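PDB 5KDI: pleckstrin homology domain-containing family A member 8 from Homo sapiens, which binds simple glycosphingolipids through its glycolipid transfer protein domain and probably carries them between membranes. Local coordinates for residues 102-107 and 191-196; 198-201 and 205-208. The protein carries 2 engineered substitutions. All coordinates share one frame; numbering follows the deposited sequence. Where two conformers were deposited one is given.

Both contacts draw on helix 172-202, and they follow each other in series along the chain: contact 1 packs 191-196 against 102-107 of helix 93-115, and contact 2 folds the segment 205-208 back onto the last turn of the same helix at 198-201. Their centres lie about 12 Å apart. Contact 1 is buried about 7 Å from the centre of the chain; contact 2 sits further out, about 17 Å from it. They meet where R102 NH2 makes a weak hydrogen bond to S207 O. Helix 93-115 thus touches the bound glycolipid, packs against helix 172-202 and receives the C-terminal segment that follows it.

Contact 1 of 2, residues 102-107 and 191-196; sequences RGLKFL and KQLAIL. With 6S8 ((~{Z})-~{N}-[(~{E},2~{S},3~{R})-1-[(2~{R},3~{R},4~{S},5~{R},6~{R})-6-(hydroxymethyl)-3,4,5-tris(oxidanyl)oxan-2-yl]oxy-3-oxidanyl-octadec-4-en-2-yl]octadec-9-enamide), chain C.
L193 of helix 172-202 reaches L104 and K105 of helix 93-115 with its two methyl branches, in an interface made of hydrocarbon. L193 CD2 lies 4.0 Å from L104 CB, the two leucine side chains meeting obliquely. The other branch, CD1, rests on the aliphatic part of K105, 3.9 Å from K105 CD. K105 runs past L193 in the opposite direction, its CE coming within 3.8 Å of L193 CB. In the conformer described, the lysine chain is bent at chi2 (-95°) and again near its end, which lays its methylenes along L193 while NZ forms a salt bridge with D197. F27 and C31 of helix 24-32 also touch L104.

A second set of contacts is with the lipid. The acyl double bond passes close to F106, with 6S8 CAJ 3.6 Å from F106 CD2, while F106 CE2 meets sphingoid carbon 6S8 C12 at 3.8 Å. L107 CB lies 3.9 Å from 6S8 CAI, and G103, with no side chain, brings its backbone O within 3.7 Å of that carbon. Helix 93-115 therefore packs on a neighbouring helix while lining the hydrophobic glycolipid pocket, in keeping with the all-helical GLTP fold.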
loop_
_atom_site.group_PDB
_atom_site.type_symbol
_atom_site.label_atom_id
_atom_site.label_comp_id
_atom_site.label_asym_id
_atom_site.label_seq_id
_atom_site.Cartn_x
_atom_site.Cartn_y
_atom_site.Cartn_z
ATOM N N ARG A 102 0.212 -2.569 6.790
ATOM C CA ARG A 102 -1.092 -3.164 6.952
ATOM C C ARG A 102 -1.985 -2.778 5.754
ATOM O O ARG A 102 -2.716 -3.607 5.215
ATOM C CB ARG A 102 -1.728 -2.765 8.294
ATOM C CG ARG A 102 -1.045 -3.420 9.484
ATOM C CD ARG A 102 -1.562 -2.813 10.794
ATOM N NE ARG A 102 -0.961 -3.496 11.935
ATOM C CZ ARG A 102 -1.279 -3.241 13.202
ATOM N NH1 ARG A 102 -2.098 -2.224 13.431
ATOM N NH2 ARG A 102 -0.745 -3.958 14.202
ATOM N N GLY A 103 -1.908 -1.525 5.376
ATOM C CA GLY A 103 -2.676 -1.096 4.266
ATOM C C GLY A 103 -2.244 -1.726 2.928
ATOM O O GLY A 103 -3.074 -2.115 2.101
ATOM N N LEU A 104 -0.935 -1.897 2.772
ATOM C CA LEU A 104 -0.423 -2.547 1.548
ATOM C C LEU A 104 -0.829 -4.029 1.507
ATOM O O LEU A 104 -1.071 -4.567 0.404
ATOM C CB LEU A 104 1.078 -2.379 1.453
ATOM C CG LEU A 104 1.627 -0.960 1.185
ATOM C CD1 LEU A 104 3.143 -1.010 1.206
ATOM C CD2 LEU A 104 1.141 -0.437 -0.136
ATOM N N LYS A 105 -0.860 -4.709 2.674
ATOM C CA LYS A 105 -1.294 -6.124 2.669
ATOM C C LYS A 105 -2.759 -6.208 2.124
ATOM O O LYS A 105 -3.093 -7.112 1.359
ATOM C CB LYS A 105 -1.222 -6.788 4.031
ATOM C CG LYS A 105 0.179 -6.998 4.530
ATOM C CD LYS A 105 0.743 -8.382 4.222
ATOM C CE LYS A 105 2.092 -8.689 4.923
ATOM N NZ LYS A 105 1.764 -8.991 6.321
ATOM N N PHE A 106 -3.619 -5.271 2.541
ATOM C CA PHE A 106 -4.974 -5.143 2.022
ATOM C C PHE A 106 -4.993 -4.904 0.495
ATOM O O PHE A 106 -5.665 -5.639 -0.271
ATOM C CB PHE A 106 -5.773 -4.095 2.778
ATOM C CG PHE A 106 -7.106 -3.763 2.155
ATOM C CD1 PHE A 106 -8.130 -4.680 2.100
ATOM C CD2 PHE A 106 -7.310 -2.554 1.576
ATOM C CE1 PHE A 106 -9.374 -4.358 1.520
ATOM C CE2 PHE A 106 -8.522 -2.233 1.014
ATOM C CZ PHE A 106 -9.552 -3.136 0.963
ATOM N N LEU A 107 -4.201 -3.921 0.036
ATOM C CA LEU A 107 -4.103 -3.636 -1.381
ATOM C C LEU A 107 -3.664 -4.894 -2.183
ATOM O O LEU A 107 -4.222 -5.205 -3.230
ATOM C CB LEU A 107 -3.070 -2.477 -1.573
ATOM C CG LEU A 107 -2.765 -2.162 -3.039
ATOM C CD1 LEU A 107 -4.020 -1.655 -3.805
ATOM C CD2 LEU A 107 -1.621 -1.161 -3.043
ATOM N N LYS A 191 7.384 -9.540 -1.420
ATOM C CA LYS A 191 8.749 -9.697 -0.957
ATOM C C LYS A 191 9.108 -8.609 0.087
ATOM O O LYS A 191 9.691 -8.894 1.144
ATOM C CB LYS A 191 9.736 -9.656 -2.131
ATOM C CG LYS A 191 11.182 -9.721 -1.725
ATOM C CD LYS A 191 12.071 -9.664 -2.960
ATOM C CE LYS A 191 13.519 -9.922 -2.593
ATOM N NZ LYS A 191 13.897 -11.367 -2.518
ATOM N N GLN A 192 8.774 -7.373 -0.249
ATOM C CA GLN A 192 9.052 -6.259 0.640
ATOM C C GLN A 192 8.242 -6.336 1.924
ATOM O O GLN A 192 8.785 -6.098 3.026
ATOM C CB GLN A 192 8.856 -4.944 -0.089
ATOM C CG GLN A 192 9.849 -4.784 -1.242
ATOM C CD GLN A 192 9.541 -3.672 -2.181
ATOM O OE1 GLN A 192 9.010 -2.618 -1.742
ATOM N NE2 GLN A 192 9.903 -3.858 -3.504
ATOM N N LEU A 193 6.981 -6.717 1.795
ATOM C CA LEU A 193 6.138 -6.826 3.020
ATOM C C LEU A 193 6.674 -7.948 3.953
ATOM O O LEU A 193 6.592 -7.830 5.157
ATOM C CB LEU A 193 4.710 -7.078 2.683
ATOM C CG LEU A 193 4.029 -5.925 2.027
ATOM C CD1 LEU A 193 2.603 -6.307 1.512
ATOM C CD2 LEU A 193 3.909 -4.739 2.954
ATOM N N ALA A 194 7.179 -9.049 3.366
ATOM C CA ALA A 194 7.729 -10.165 4.162
ATOM C C ALA A 194 8.963 -9.711 4.955
ATOM O O ALA A 194 9.133 -10.071 6.107
ATOM C CB ALA A 194 8.014 -11.387 3.289
ATOM N N ILE A 195 9.816 -8.923 4.279
ATOM C CA ILE A 195 10.992 -8.335 4.917
ATOM C C ILE A 195 10.537 -7.510 6.098
ATOM O O ILE A 195 11.113 -7.580 7.207
ATOM C CB ILE A 195 11.868 -7.555 3.893
ATOM C CG1 ILE A 195 12.457 -8.506 2.876
ATOM C CG2 ILE A 195 12.911 -6.658 4.596
ATOM C CD1 ILE A 195 13.060 -7.867 1.624
ATOM N N LEU A 196 9.567 -6.648 5.882
ATOM C CA LEU A 196 9.070 -5.759 6.934
ATOM C C LEU A 196 8.420 -6.542 8.091
ATOM O O LEU A 196 8.614 -6.225 9.272
ATOM C CB LEU A 196 8.152 -4.651 6.374
ATOM C CG LEU A 196 8.848 -3.613 5.517
ATOM C CD1 LEU A 196 7.818 -2.728 4.905
ATOM C CD2 LEU A 196 9.928 -2.817 6.287
HETATM C C1 6S8 C . -5.640 3.668 11.664
HETATM C C2 6S8 C . -6.546 3.262 10.524
HETATM N N2 6S8 C . -5.736 3.061 9.331
HETATM C C3 6S8 C . -7.597 4.381 10.270
HETATM O O3 6S8 C . -8.307 4.575 11.512
HETATM C C4 6S8 C . -8.519 3.974 9.181
HETATM C C5 6S8 C . -8.616 4.693 8.060
HETATM C C6 6S8 C . -9.520 4.397 6.895
HETATM C C7 6S8 C . -10.331 3.127 6.931
HETATM C C8 6S8 C . -11.446 3.395 5.959
HETATM C C9 6S8 C . -11.850 2.089 5.380
HETATM C C10 6S8 C . -10.858 1.701 4.316
HETATM C C11 6S8 C . -11.538 1.643 2.934
HETATM C C12 6S8 C . -10.760 0.683 2.050
HETATM C C13 6S8 C . -10.357 1.217 0.683
HETATM C C14 6S8 C . -11.461 1.260 -0.360
HETATM C C15 6S8 C . -10.916 0.991 -1.771
HETATM C C16 6S8 C . -11.321 1.938 -2.886
HETATM C C17 6S8 C . -11.978 1.367 -4.152
HETATM C C18 6S8 C . -11.112 0.476 -5.031
HETATM C C1A 6S8 C . -3.639 4.962 11.999
HETATM O O1A 6S8 C . -4.902 4.855 11.378
HETATM C C2A 6S8 C . -2.765 5.894 11.207
HETATM O O2A 6S8 C . -2.581 5.332 9.893
HETATM C C3A 6S8 C . -1.456 6.198 11.934
HETATM O O3A 6S8 C . -0.748 7.190 11.224
HETATM C C4A 6S8 C . -1.756 6.640 13.353
HETATM O O4A 6S8 C . -2.263 7.972 13.379
HETATM O O5A 6S8 C . -4.052 5.236 15.977
HETATM C C5M 6S8 C . -2.670 5.638 14.033
HETATM C C6A 6S8 C . -3.012 6.075 15.433
HETATM O O6A 6S8 C . -3.876 5.518 13.273
HETATM C CAA 6S8 C . -5.739 1.934 8.636
HETATM O OAA 6S8 C . -6.333 0.909 8.960
HETATM C CAB 6S8 C . -4.876 1.973 7.411
HETATM C CAC 6S8 C . -5.943 2.533 6.424
HETATM C CAD 6S8 C . -6.010 1.665 5.244
HETATM C CAE 6S8 C . -5.596 2.523 4.081
HETATM C CAF 6S8 C . -5.665 1.608 2.867
HETATM C CAG 6S8 C . -4.383 1.730 2.024
HETATM C CAH 6S8 C . -4.703 1.675 0.526
HETATM C CAI 6S8 C . -5.169 0.280 0.228
HETATM C CAJ 6S8 C . -6.158 -0.009 -0.622
HETATM C CAK 6S8 C . -6.920 0.992 -1.430
HETATM C CAL 6S8 C . -7.435 0.093 -2.561
HETATM C CAM 6S8 C . -7.810 0.830 -3.830
HETATM C CAN 6S8 C . -6.631 1.586 -4.366
HETATM C CAO 6S8 C . -6.749 1.717 -5.867
HETATM C CAP 6S8 C . -6.034 0.617 -6.602
HETATM C CAQ 6S8 C . -5.128 1.160 -7.660
HETATM C CAR 6S8 C . -3.948 0.275 -7.718
#

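Contact 2 of 2, residues 198-201 and 205-208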
loop_
_atom_site.group_PDB
_atom_site.type_symbol
_atom_site.label_atom_id
_atom_site.label_comp_id
_atom_site.label_asym_id
_atom_site.label_seq_id
_atom_site.Cartn_x
_atom_site.Cartn_y
_atom_site.Cartn_z
ATOM N N THR A 198 9.098 -9.557 9.043
ATOM C CA THR A 198 10.194 -10.188 9.825
ATOM C C THR A 198 10.858 -9.137 10.758
ATOM O O THR A 198 11.091 -9.397 11.928
ATOM C CB THR A 198 11.172 -10.869 8.877
ATOM O OG1 THR A 198 10.478 -11.888 8.181
ATOM C CG2 THR A 198 12.360 -11.442 9.654
ATOM N N LEU A 199 11.153 -7.947 10.229
ATOM C CA LEU A 199 11.767 -6.890 10.985
ATOM C C LEU A 199 10.889 -6.585 12.217
ATOM O O LEU A 199 11.387 -6.483 13.340
ATOM C CB LEU A 199 11.957 -5.671 10.115
ATOM C CG LEU A 199 12.502 -4.423 10.817
ATOM C CD1 LEU A 199 14.005 -4.527 11.011
ATOM C CD2 LEU A 199 12.159 -3.166 9.955
ATOM N N TYR A 200 9.589 -6.386 11.972
ATOM C CA TYR A 200 8.679 -6.071 13.079
ATOM C C TYR A 200 8.556 -7.220 14.103
ATOM O O TYR A 200 8.584 -6.967 15.296
ATOM C CB TYR A 200 7.358 -5.577 12.566
ATOM C CG TYR A 200 7.364 -4.101 12.184
ATOM C CD1 TYR A 200 8.155 -3.609 11.149
ATOM C CD2 TYR A 200 6.584 -3.184 12.864
ATOM C CE1 TYR A 200 8.167 -2.282 10.804
ATOM C CE2 TYR A 200 6.551 -1.858 12.503
ATOM C CZ TYR A 200 7.397 -1.376 11.524
ATOM O OH TYR A 200 7.422 -0.067 11.183
ATOM N N GLU A 201 8.445 -8.455 13.623
ATOM C CA GLU A 201 8.354 -9.595 14.499
ATOM C C GLU A 201 9.608 -9.726 15.371
ATOM O O GLU A 201 9.480 -9.932 16.582
ATOM C CB GLU A 201 8.036 -10.876 13.737
ATOM C CG GLU A 201 6.698 -10.800 12.977
ATOM C CD GLU A 201 6.592 -11.782 11.795
ATOM O OE1 GLU A 201 7.448 -12.685 11.691
ATOM O OE2 GLU A 201 5.659 -11.625 10.959
ATOM N N LEU A 205 7.812 -5.303 17.494
ATOM C CA LEU A 205 7.167 -4.043 17.113
ATOM C C LEU A 205 5.743 -4.229 16.577
ATOM O O LEU A 205 5.114 -3.238 16.177
ATOM C CB LEU A 205 8.026 -3.297 16.090
ATOM C CG LEU A 205 9.413 -2.911 16.467
ATOM C CD1 LEU A 205 10.213 -2.380 15.270
ATOM C CD2 LEU A 205 9.439 -2.031 17.689
ATOM N N GLU A 206 5.252 -5.475 16.466
ATOM C CA GLU A 206 3.882 -5.784 16.039
ATOM C C GLU A 206 2.897 -5.545 17.145
ATOM O O GLU A 206 2.576 -6.432 17.873
ATOM C CB GLU A 206 3.721 -7.252 15.593
ATOM C CG GLU A 206 4.357 -7.526 14.293
ATOM C CD GLU A 206 3.640 -6.899 13.055
ATOM O OE1 GLU A 206 2.533 -6.313 13.098
ATOM O OE2 GLU A 206 4.281 -6.998 12.032
ATOM N N SER A 207 2.375 -4.348 17.205
ATOM C CA SER A 207 1.439 -3.903 18.239
ATOM C C SER A 207 0.027 -4.579 18.159
ATOM O O SER A 207 -0.539 -4.806 17.084
ATOM C CB SER A 207 1.184 -2.401 18.121
ATOM O OG SER A 207 0.018 -2.039 18.844
ATOM N N ASP A 208 -0.535 -4.893 19.305
ATOM C CA ASP A 208 -1.839 -5.589 19.307
ATOM C C ASP A 208 -3.010 -4.584 19.405
ATOM O O ASP A 208 -4.167 -4.954 19.336
ATOM C CB ASP A 208 -1.882 -6.730 20.356
ATOM C CG ASP A 208 -1.479 -6.290 21.795
ATOM O OD1 ASP A 208 -0.412 -6.765 22.276
ATOM O OD2 ASP A 208 -2.238 -5.518 22.450
HETATM O O HOH W 1 4.291 -9.476 11.327
#
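Y200 and L205 meet twice, through backbone and side chains. L205 N donates to Y200 O over 2.9 Å in an almost straight bond (172° at the hydrogen). The side chains cross at about a right angle: L205 CB packs 3.5 Å from Y200 CD2, and L205 CD1 lies over one face of the ring. On the next residue, E206 starts out aside from the helix, but the bend at chi2 (-71°) turns its carboxylate back, bringing OE2 within 3.4 Å of Y200 CB. Its CG lies 4.2 Å from E201 CG.

In the second shell, K101 of helix 93-115 forms a salt bridge with E206 OE2 and a cation-pi contact with the Y200 ring, so one lysine holds both partners. A water donates to E206 OE2 at 2.6 Å and to OE2 of E201 in one of that residue's two conformers. Together, water and lysine probably ease the repulsion between the two carboxylates. Y200 OH is hydrogen-bonded to T94 O, fixing the far end of the ring, while V78 of helix 74-83 touches both Y200 and L205.

E206 is the centre of an inverse gamma turn that redirects the chain beyond L205. The bond from L205 N to the carbonyl five residues earlier, with apolar packing between the same two residues, is consistent with a Schellman motif ending helix 172-202.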